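Local coordinates for protein putative neuraminyllactose-binding hemagglutinin homolog (Helicobacter pylori, PDB 3BGH) that is of unknown function but, as an outer-membrane lipoprotein also named flagellar sheath adhesin, may bind sialylated sugars of the neuraminyllactose type, at residues Gly29-Asn35 / Glu73-Tyr77; Val40-Lys45 / Lys83-Ile88; Phe65-Ser69 / Ser80-Asp84. All blocks are in the same frame, centred on the assembly; numbering follows the deposited sequence.

Interaction 1: Gly29-Asn35 / Glu73-Tyr77; sequences GKQEPKN and ERKGY
Arg-74 reaches the carbonyl of Gly-29 with the edge of its guanidinium: NE donates to Gly-29 O at 2.9 Å, the oxygen lying close to the guanidinium plane although the N-H...O angle is only 137°. With CG anti to the backbone N (chi1 174°), the arm leaves the turn and then bends at its second and third torsions, which brings CD and NE up to that oxygen. Further along, Gln-31 NE2 makes a weak bond to Glu-73 O (3.1 Å), and Glu-32 N adds another weak one to Arg-74 O. Asn-35 N donates to Gly-76 O at 3.1 Å from above the carbonyl plane, and Lys-34 CA gives the same oxygen a CA-H...O contact of 3.3 Å. The Asn-35 amide stands steeply over one face of Tyr-77, ND2 3.4 Å from CZ.

Behind this lies the end of helix 54-73, a Schellman motif in which Gly-76, at positive phi, sends its N back to Glu-73 O (2.7 Å). Having no side chain, Gly-76 lets the backbone of Pro-33 and Lys-34 pass close by. His-37 N holds Asn-35 OD1, and Tyr-77 rests on Met-214 and Glu-218 of helix 211-223. The contact is thus a polar surface join: three bonds, two of them weak, run from the loop to carbonyls of 73-76, and Arg-74 returns one to Gly-29 O.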
loop_
_atom_site.group_PDB
_atom_site.type_symbol
_atom_site.label_atom_id
_atom_site.label_comp_id
_atom_site.label_asym_id
_atom_site.label_seq_id
_atom_site.Cartn_x
_atom_site.Cartn_y
_atom_site.Cartn_z
ATOM N N GLY A 29 7.086 24.210 19.696
ATOM C CA GLY A 29 7.150 25.517 19.035
ATOM C C GLY A 29 6.283 26.581 19.703
ATOM O O GLY A 29 5.199 26.285 20.229
ATOM N N LYS A 30 6.771 27.820 19.677
ATOM C CA LYS A 30 6.059 28.982 20.231
ATOM C C LYS A 30 4.735 29.233 19.508
ATOM O O LYS A 30 4.694 29.175 18.274
ATOM C CB LYS A 30 6.950 30.241 20.165
ATOM C CG LYS A 30 7.842 30.329 18.912
ATOM C CD LYS A 30 8.660 31.622 18.840
ATOM C CE LYS A 30 9.877 31.452 17.923
ATOM N NZ LYS A 30 10.542 32.763 17.664
ATOM N N GLN A 31 3.661 29.488 20.268
ATOM C CA GLN A 31 2.386 29.953 19.694
ATOM C C GLN A 31 2.659 31.203 18.860
ATOM O O GLN A 31 3.494 32.031 19.243
ATOM C CB GLN A 31 1.352 30.252 20.787
ATOM C CG GLN A 31 0.034 30.889 20.286
ATOM C CD GLN A 31 -0.973 29.887 19.684
ATOM O OE1 GLN A 31 -1.072 28.735 20.124
ATOM N NE2 GLN A 31 -1.736 30.342 18.691
ATOM N N GLU A 32 1.979 31.330 17.724
ATOM C CA GLU A 32 2.255 32.392 16.759
ATOM C C GLU A 32 1.077 33.364 16.728
ATOM O O GLU A 32 -0.074 32.940 16.873
ATOM C CB GLU A 32 2.486 31.791 15.362
ATOM C CG GLU A 32 3.534 32.501 14.498
ATOM C CD GLU A 32 4.957 31.970 14.698
ATOM O OE1 GLU A 32 5.123 30.914 15.342
ATOM O OE2 GLU A 32 5.919 32.608 14.211
ATOM N N PRO A 33 1.352 34.671 16.549
ATOM C CA PRO A 33 0.260 35.634 16.438
ATOM C C PRO A 33 -0.798 35.165 15.432
ATOM O O PRO A 33 -0.445 34.783 14.305
ATOM C CB PRO A 33 0.958 36.900 15.923
ATOM C CG PRO A 33 2.393 36.498 15.601
ATOM C CD PRO A 33 2.672 35.325 16.453
ATOM N N LYS A 34 -2.069 35.195 15.841
ATOM C CA LYS A 34 -3.191 34.747 15.004
ATOM C C LYS A 34 -3.184 35.395 13.617
ATOM O O LYS A 34 -3.500 36.578 13.490
ATOM C CB LYS A 34 -4.536 34.968 15.722
ATOM C CG LYS A 34 -4.822 33.929 16.859
ATOM C CD LYS A 34 -5.942 34.378 17.812
ATOM C CE LYS A 34 -5.409 35.245 18.970
ATOM N NZ LYS A 34 -6.254 36.469 19.236
ATOM N N ASN A 35 -2.817 34.622 12.588
ATOM C CA ASN A 35 -2.507 35.182 11.252
ATOM C C ASN A 35 -3.709 35.441 10.360
ATOM O O ASN A 35 -3.566 35.947 9.243
ATOM C CB ASN A 35 -1.466 34.339 10.511
ATOM C CG ASN A 35 -1.935 32.912 10.242
ATOM O OD1 ASN A 35 -3.121 32.635 10.006
ATOM N ND2 ASN A 35 -0.986 31.999 10.265
ATOM N N GLU A 73 -3.614 25.716 14.809
ATOM C CA GLU A 73 -3.879 26.730 15.818
ATOM C C GLU A 73 -2.581 27.280 16.378
ATOM O O GLU A 73 -2.339 28.474 16.280
ATOM C CB GLU A 73 -4.750 26.152 16.913
ATOM C CG GLU A 73 -6.160 25.865 16.430
ATOM C CD GLU A 73 -6.953 25.010 17.403
ATOM O OE1 GLU A 73 -6.326 24.256 18.189
ATOM O OE2 GLU A 73 -8.209 25.083 17.372
ATOM N N ARG A 74 -1.708 26.416 16.893
ATOM C CA ARG A 74 -0.407 26.865 17.377
ATOM C C ARG A 74 0.371 27.665 16.318
ATOM O O ARG A 74 1.450 28.183 16.589
ATOM C CB ARG A 74 0.427 25.679 17.854
ATOM C CG ARG A 74 1.846 26.042 18.234
ATOM C CD ARG A 74 1.997 26.136 19.725
ATOM N NE ARG A 74 2.633 24.944 20.287
ATOM C CZ ARG A 74 1.975 23.897 20.791
ATOM N NH1 ARG A 74 2.662 22.860 21.278
ATOM N NH2 ARG A 74 0.633 23.879 20.810
ATOM N N LYS A 75 -0.171 27.763 15.113
ATOM C CA LYS A 75 0.565 28.377 14.019
ATOM C C LYS A 75 -0.215 29.571 13.510
ATOM O O LYS A 75 0.203 30.248 12.568
ATOM C CB LYS A 75 0.811 27.351 12.915
ATOM C CG LYS A 75 2.277 27.206 12.568
ATOM C CD LYS A 75 3.080 26.312 13.537
ATOM C CE LYS A 75 4.563 26.525 13.287
ATOM N NZ LYS A 75 5.464 25.636 14.072
ATOM N N GLY A 76 -1.356 29.803 14.152
ATOM C CA GLY A 76 -2.041 31.078 14.077
ATOM C C GLY A 76 -3.387 31.015 13.397
ATOM O O GLY A 76 -4.153 31.986 13.449
ATOM N N TYR A 77 -3.687 29.876 12.778
ATOM C CA TYR A 77 -4.887 29.718 11.965
ATOM C C TYR A 77 -6.150 29.492 12.776
ATOM O O TYR A 77 -6.102 29.078 13.932
ATOM C CB TYR A 77 -4.699 28.565 10.958
ATOM C CG TYR A 77 -3.494 28.752 10.073
ATOM C CD1 TYR A 77 -3.613 29.370 8.830
ATOM C CD2 TYR A 77 -2.228 28.318 10.479
ATOM C CE1 TYR A 77 -2.509 29.555 8.026
ATOM C CE2 TYR A 77 -1.105 28.510 9.665
ATOM C CZ TYR A 77 -1.266 29.132 8.447
ATOM O OH TYR A 77 -0.179 29.331 7.635
#

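Interaction 2: Val40-Lys45 / Lys83-Ile88; sequences VLIEPK and KDASEI
The carboxylate of Asp-84 is met by Lys-45 from above its plane: NZ stands 43° out of it and forms a salt bridge of 3.1 Å to OD1, the two side chains crossing at about a right angle. The setting is a beta-alpha-beta unit of strand 38-48, helix 54-73 and strand 78-82; the loop 83-88 leaves the end of the second strand, the parallel neighbour of the first in the sheet, and folds back over the first. A second carboxylate, that of Glu-43, runs beside Lys-83, both chains extended and pointing the same way. Its OE1 lies 3.2 Å from Lys-83 CG and its OE2 3.4 Å from Lys-83 CE, so the carboxylate lines the aliphatic arm, while OE2 and the Lys-83 ammonium, at 4.2 Å from OE2 to NZ, attract each other without closing a salt bridge.

A short 3-10 turn, 85-87, shapes the loop. Glu-87 OE1 returns to accept from Lys-83 N with an N-H...O angle of 166°, the donor standing above the carboxylate plane, and this ties the start of the loop to its turn.

Beneath the charged side chains the contact becomes mainly apolar. Ile-42 uses both branches: CD1 presses on Ala-85 CB at 3.6 Å, and CG2 lies against the backbone carbonyl of Lys-83, 3.9 Å from its O. Phe-82 adds to this layer by touching both Val-40 and Ile-88, and Val-99 of strand 98-114 packs on Val-40 and Ile-42. Val-40 has CG1 anti to its backbone nitrogen (chi1 178°), and this methyl meets the end of Ile-88 tip to tip, CG1 to CD1 at 3.6 Å.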
loop_
_atom_site.group_PDB
_atom_site.type_symbol
_atom_site.label_atom_id
_atom_site.label_comp_id
_atom_site.label_asym_id
_atom_site.label_seq_id
_atom_site.Cartn_x
_atom_site.Cartn_y
_atom_site.Cartn_z
ATOM N N VAL A 40 -10.158 24.587 6.615
ATOM C CA VAL A 40 -11.088 23.510 6.900
ATOM C C VAL A 40 -10.339 22.172 6.946
ATOM O O VAL A 40 -9.612 21.824 6.020
ATOM C CB VAL A 40 -12.184 23.446 5.837
ATOM C CG1 VAL A 40 -13.122 22.294 6.104
ATOM C CG2 VAL A 40 -12.956 24.708 5.821
ATOM N N LEU A 41 -10.517 21.430 8.036
ATOM C CA LEU A 41 -9.877 20.134 8.188
ATOM C C LEU A 41 -10.936 19.058 8.197
ATOM O O LEU A 41 -11.834 19.100 9.021
ATOM C CB LEU A 41 -9.093 20.103 9.487
ATOM C CG LEU A 41 -7.931 19.126 9.521
ATOM C CD1 LEU A 41 -6.849 19.680 8.624
ATOM C CD2 LEU A 41 -7.424 18.944 10.938
ATOM N N ILE A 42 -10.846 18.120 7.263
ATOM C CA ILE A 42 -11.794 17.005 7.150
ATOM C C ILE A 42 -11.207 15.774 7.846
ATOM O O ILE A 42 -9.992 15.624 7.877
ATOM C CB ILE A 42 -12.118 16.706 5.680
ATOM C CG1 ILE A 42 -12.782 17.929 5.070
ATOM C CG2 ILE A 42 -13.055 15.529 5.537
ATOM C CD1 ILE A 42 -13.299 17.703 3.693
ATOM N N GLU A 43 -12.059 14.930 8.438
ATOM C CA GLU A 43 -11.594 13.781 9.203
ATOM C C GLU A 43 -10.896 12.841 8.216
ATOM O O GLU A 43 -11.483 12.533 7.186
ATOM C CB GLU A 43 -12.770 13.075 9.916
ATOM C CG GLU A 43 -12.375 12.012 10.998
ATOM C CD GLU A 43 -13.587 11.429 11.784
ATOM O OE1 GLU A 43 -14.554 10.905 11.148
ATOM O OE2 GLU A 43 -13.554 11.460 13.046
ATOM N N PRO A 44 -9.651 12.406 8.518
ATOM C CA PRO A 44 -8.859 11.605 7.589
ATOM C C PRO A 44 -9.513 10.251 7.367
ATOM O O PRO A 44 -10.022 9.653 8.316
ATOM C CB PRO A 44 -7.525 11.408 8.328
ATOM C CG PRO A 44 -7.459 12.468 9.320
ATOM C CD PRO A 44 -8.910 12.617 9.769
ATOM N N LYS A 45 -9.536 9.810 6.119
ATOM C CA LYS A 45 -10.006 8.478 5.736
ATOM C C LYS A 45 -8.817 7.554 5.460
ATOM O O LYS A 45 -8.208 7.657 4.394
ATOM C CB LYS A 45 -10.843 8.592 4.465
ATOM C CG LYS A 45 -12.322 8.626 4.697
ATOM C CD LYS A 45 -12.830 10.003 5.112
ATOM C CE LYS A 45 -14.335 9.948 5.513
ATOM N NZ LYS A 45 -14.663 11.043 6.485
ATOM N N LYS A 83 -16.628 16.074 9.320
ATOM C CA LYS A 83 -16.334 14.672 9.022
ATOM C C LYS A 83 -16.392 14.305 7.536
ATOM O O LYS A 83 -15.814 13.297 7.131
ATOM C CB LYS A 83 -17.177 13.712 9.867
ATOM C CG LYS A 83 -16.516 13.398 11.206
ATOM C CD LYS A 83 -17.381 12.510 12.124
ATOM C CE LYS A 83 -16.779 12.486 13.554
ATOM N NZ LYS A 83 -17.493 11.543 14.479
ATOM N N ASP A 84 -17.085 15.117 6.738
ATOM C CA ASP A 84 -17.168 14.945 5.283
ATOM C C ASP A 84 -17.239 16.345 4.661
ATOM O O ASP A 84 -17.643 17.299 5.340
ATOM C CB ASP A 84 -18.395 14.108 4.886
ATOM C CG ASP A 84 -18.318 12.642 5.382
ATOM O OD1 ASP A 84 -17.326 11.928 5.093
ATOM O OD2 ASP A 84 -19.271 12.185 6.051
ATOM N N ALA A 85 -16.840 16.480 3.397
ATOM C CA ALA A 85 -16.826 17.796 2.736
ATOM C C ALA A 85 -18.231 18.356 2.514
ATOM O O ALA A 85 -18.434 19.567 2.433
ATOM C CB ALA A 85 -16.060 17.737 1.426
ATOM N N SER A 86 -19.196 17.454 2.427
ATOM C CA SER A 86 -20.597 17.813 2.245
ATOM C C SER A 86 -21.189 18.514 3.475
ATOM O O SER A 86 -22.192 19.221 3.361
ATOM C CB SER A 86 -21.414 16.561 1.897
ATOM O OG SER A 86 -21.148 15.499 2.810
ATOM N N GLU A 87 -20.573 18.322 4.643
ATOM C CA GLU A 87 -21.023 19.005 5.868
ATOM C C GLU A 87 -20.495 20.432 5.988
ATOM O O GLU A 87 -20.739 21.094 7.001
ATOM C CB GLU A 87 -20.621 18.237 7.131
ATOM C CG GLU A 87 -21.113 16.798 7.216
ATOM C CD GLU A 87 -20.613 16.075 8.476
ATOM O OE1 GLU A 87 -19.783 16.645 9.235
ATOM O OE2 GLU A 87 -21.060 14.927 8.708
ATOM N N ILE A 88 -19.762 20.910 4.983
ATOM C CA ILE A 88 -19.220 22.263 5.062
ATOM C C ILE A 88 -20.277 23.267 4.603
ATOM O O ILE A 88 -20.710 23.234 3.442
ATOM C CB ILE A 88 -17.902 22.447 4.270
ATOM C CG1 ILE A 88 -16.819 21.494 4.778
ATOM C CG2 ILE A 88 -17.410 23.887 4.390
ATOM C CD1 ILE A 88 -15.672 21.289 3.789
#

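Interaction 3: Phe65-Ser69 / Ser80-Asp84; sequences FLQLS and SQFKD
Gln-81 carries most of this contact, standing on strand 78-82 and pointing at Phe-65 and Ser-69 of helix 54-73. Its CB comes first, 3.6 Å from Phe-65 CZ, at an oblique angle to the ring. The chain then runs on extended, CG lying beside the backbone N (chi1 -61°), and carries the amide past the ring to the next turn of the helix. There NE2 donates to Ser-69 OG at 3.1 Å; the bond is almost straight, 169°, and the oxygen lies in the amide plane. The amide and the phenyl ring are turned only 28° from each other. Leu-66 touches the far end loosely, its CD2 4.4 Å from Gln-81 NE2.

At Phe-82 the backbone takes over: its O lies 3.7 Å from Phe-65 CZ, the same ring atom that meets Gln-81 CB. The ring of Phe-82 leaves in the other direction, to Ile-88 and Pro-89.

Helix and strand run nearly antiparallel, and the axes of these short segments approach to 10.3 Å, as expected for the helix and second strand of a beta-alpha-beta crossover. Leu-41 of the first strand packs on both Phe-65 and Ser-69, joining the unit's third element. Within the helix, Ser-69 OG makes a weak bond back to Phe-65 O, 3.3 Å away. The buried serine hydroxyl therefore has one good bond, from Gln-81, and a weak one that it gives to the helix, while Phe-65 packs its ring tip on the aliphatic start of Gln-81.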
loop_
_atom_site.group_PDB
_atom_site.type_symbol
_atom_site.label_atom_id
_atom_site.label_comp_id
_atom_site.label_asym_id
_atom_site.label_seq_id
_atom_site.Cartn_x
_atom_site.Cartn_y
_atom_site.Cartn_z
ATOM N N PHE A 65 -6.143 14.027 13.285
ATOM C CA PHE A 65 -7.142 15.057 13.140
ATOM C C PHE A 65 -6.969 16.116 14.245
ATOM O O PHE A 65 -6.948 17.319 13.973
ATOM C CB PHE A 65 -8.486 14.359 13.209
ATOM C CG PHE A 65 -9.639 15.195 12.796
ATOM C CD1 PHE A 65 -9.538 16.068 11.726
ATOM C CD2 PHE A 65 -10.843 15.090 13.475
ATOM C CE1 PHE A 65 -10.628 16.846 11.334
ATOM C CE2 PHE A 65 -11.936 15.858 13.105
ATOM C CZ PHE A 65 -11.837 16.742 12.030
ATOM N N LEU A 66 -6.793 15.681 15.485
ATOM C CA LEU A 66 -6.768 16.629 16.591
ATOM C C LEU A 66 -5.433 17.327 16.589
ATOM O O LEU A 66 -5.366 18.554 16.681
ATOM C CB LEU A 66 -7.027 15.953 17.943
ATOM C CG LEU A 66 -8.358 15.206 18.161
ATOM C CD1 LEU A 66 -8.294 14.473 19.475
ATOM C CD2 LEU A 66 -9.582 16.128 18.120
ATOM N N GLN A 67 -4.377 16.546 16.432
ATOM C CA GLN A 67 -3.043 17.072 16.345
ATOM C C GLN A 67 -2.818 18.065 15.211
ATOM O O GLN A 67 -2.115 19.048 15.380
ATOM C CB GLN A 67 -2.068 15.941 16.241
ATOM C CG GLN A 67 -2.000 15.106 17.504
ATOM C CD GLN A 67 -0.575 14.865 17.885
ATOM O OE1 GLN A 67 0.026 13.859 17.482
ATOM N NE2 GLN A 67 0.013 15.824 18.610
ATOM N N LEU A 68 -3.393 17.806 14.050
ATOM C CA LEU A 68 -3.266 18.742 12.962
ATOM C C LEU A 68 -4.029 20.022 13.251
ATOM O O LEU A 68 -3.621 21.090 12.815
ATOM C CB LEU A 68 -3.708 18.132 11.645
ATOM C CG LEU A 68 -2.499 17.485 11.015
ATOM C CD1 LEU A 68 -2.958 16.511 9.941
ATOM C CD2 LEU A 68 -1.496 18.581 10.470
ATOM N N SER A 69 -5.145 19.911 13.961
ATOM C CA SER A 69 -5.816 21.113 14.445
ATOM C C SER A 69 -4.894 21.866 15.420
ATOM O O SER A 69 -4.668 23.062 15.230
ATOM C CB SER A 69 -7.181 20.796 15.028
ATOM O OG SER A 69 -8.066 20.412 13.985
ATOM N N SER A 80 -11.602 24.838 11.333
ATOM C CA SER A 80 -12.939 24.279 11.373
ATOM C C SER A 80 -12.901 22.809 10.944
ATOM O O SER A 80 -12.324 22.461 9.910
ATOM C CB SER A 80 -13.882 25.068 10.473
ATOM O OG SER A 80 -13.834 26.453 10.782
ATOM N N GLN A 81 -13.535 21.976 11.762
ATOM C CA GLN A 81 -13.484 20.537 11.666
ATOM C C GLN A 81 -14.820 19.995 11.170
ATOM O O GLN A 81 -15.867 20.412 11.637
ATOM C CB GLN A 81 -13.214 19.936 13.046
ATOM C CG GLN A 81 -11.928 20.318 13.717
ATOM C CD GLN A 81 -11.788 19.615 15.056
ATOM O OE1 GLN A 81 -12.778 19.132 15.626
ATOM N NE2 GLN A 81 -10.570 19.533 15.562
ATOM N N PHE A 82 -14.780 19.059 10.231
ATOM C CA PHE A 82 -15.990 18.390 9.753
ATOM C C PHE A 82 -15.634 16.944 9.472
ATOM O O PHE A 82 -14.450 16.614 9.414
ATOM C CB PHE A 82 -16.531 19.089 8.496
ATOM C CG PHE A 82 -16.963 20.516 8.737
ATOM C CD1 PHE A 82 -18.205 20.798 9.310
ATOM C CD2 PHE A 82 -16.116 21.582 8.408
ATOM C CE1 PHE A 82 -18.608 22.116 9.545
ATOM C CE2 PHE A 82 -16.502 22.900 8.635
ATOM C CZ PHE A 82 -17.755 23.167 9.204
ATOM N N LYS A 83 -16.628 16.074 9.320
ATOM C CA LYS A 83 -16.334 14.672 9.022
ATOM C C LYS A 83 -16.392 14.305 7.536
ATOM O O LYS A 83 -15.814 13.297 7.131
ATOM C CB LYS A 83 -17.177 13.712 9.867
ATOM C CG LYS A 83 -16.516 13.398 11.206
ATOM C CD LYS A 83 -17.381 12.510 12.124
ATOM C CE LYS A 83 -16.779 12.486 13.554
ATOM N NZ LYS A 83 -17.493 11.543 14.479
ATOM N N ASP A 84 -17.085 15.117 6.738
ATOM C CA ASP A 84 -17.168 14.945 5.283
ATOM C C ASP A 84 -17.239 16.345 4.661
ATOM O O ASP A 84 -17.643 17.299 5.340
ATOM C CB ASP A 84 -18.395 14.108 4.886
ATOM C CG ASP A 84 -18.318 12.642 5.382
ATOM O OD1 ASP A 84 -17.326 11.928 5.093
ATOM O OD2 ASP A 84 -19.271 12.185 6.051
#

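Interactions 2 and 3 lie about 7 Å apart, centre to centre, and work on the same beta-alpha-beta unit. They share Lys-83 and Asp-84, and Leu-41 N and Ser-80 O, 2.8 Å apart, probably join the two strands by a hydrogen bond. Both are partly buried: interaction 3 sets the helix against the sheet, and interaction 2 folds the following loop over the first strand, with isoleucine and valine beneath the charged side chains. Interaction 1, some 17 Å from interaction 3 between centres, is a surface contact just past the C-terminal end of the same helix, where hydrogen bonds to backbone carbonyls dominate; the other two combine apolar packing with one salt bridge or side-chain hydrogen bond.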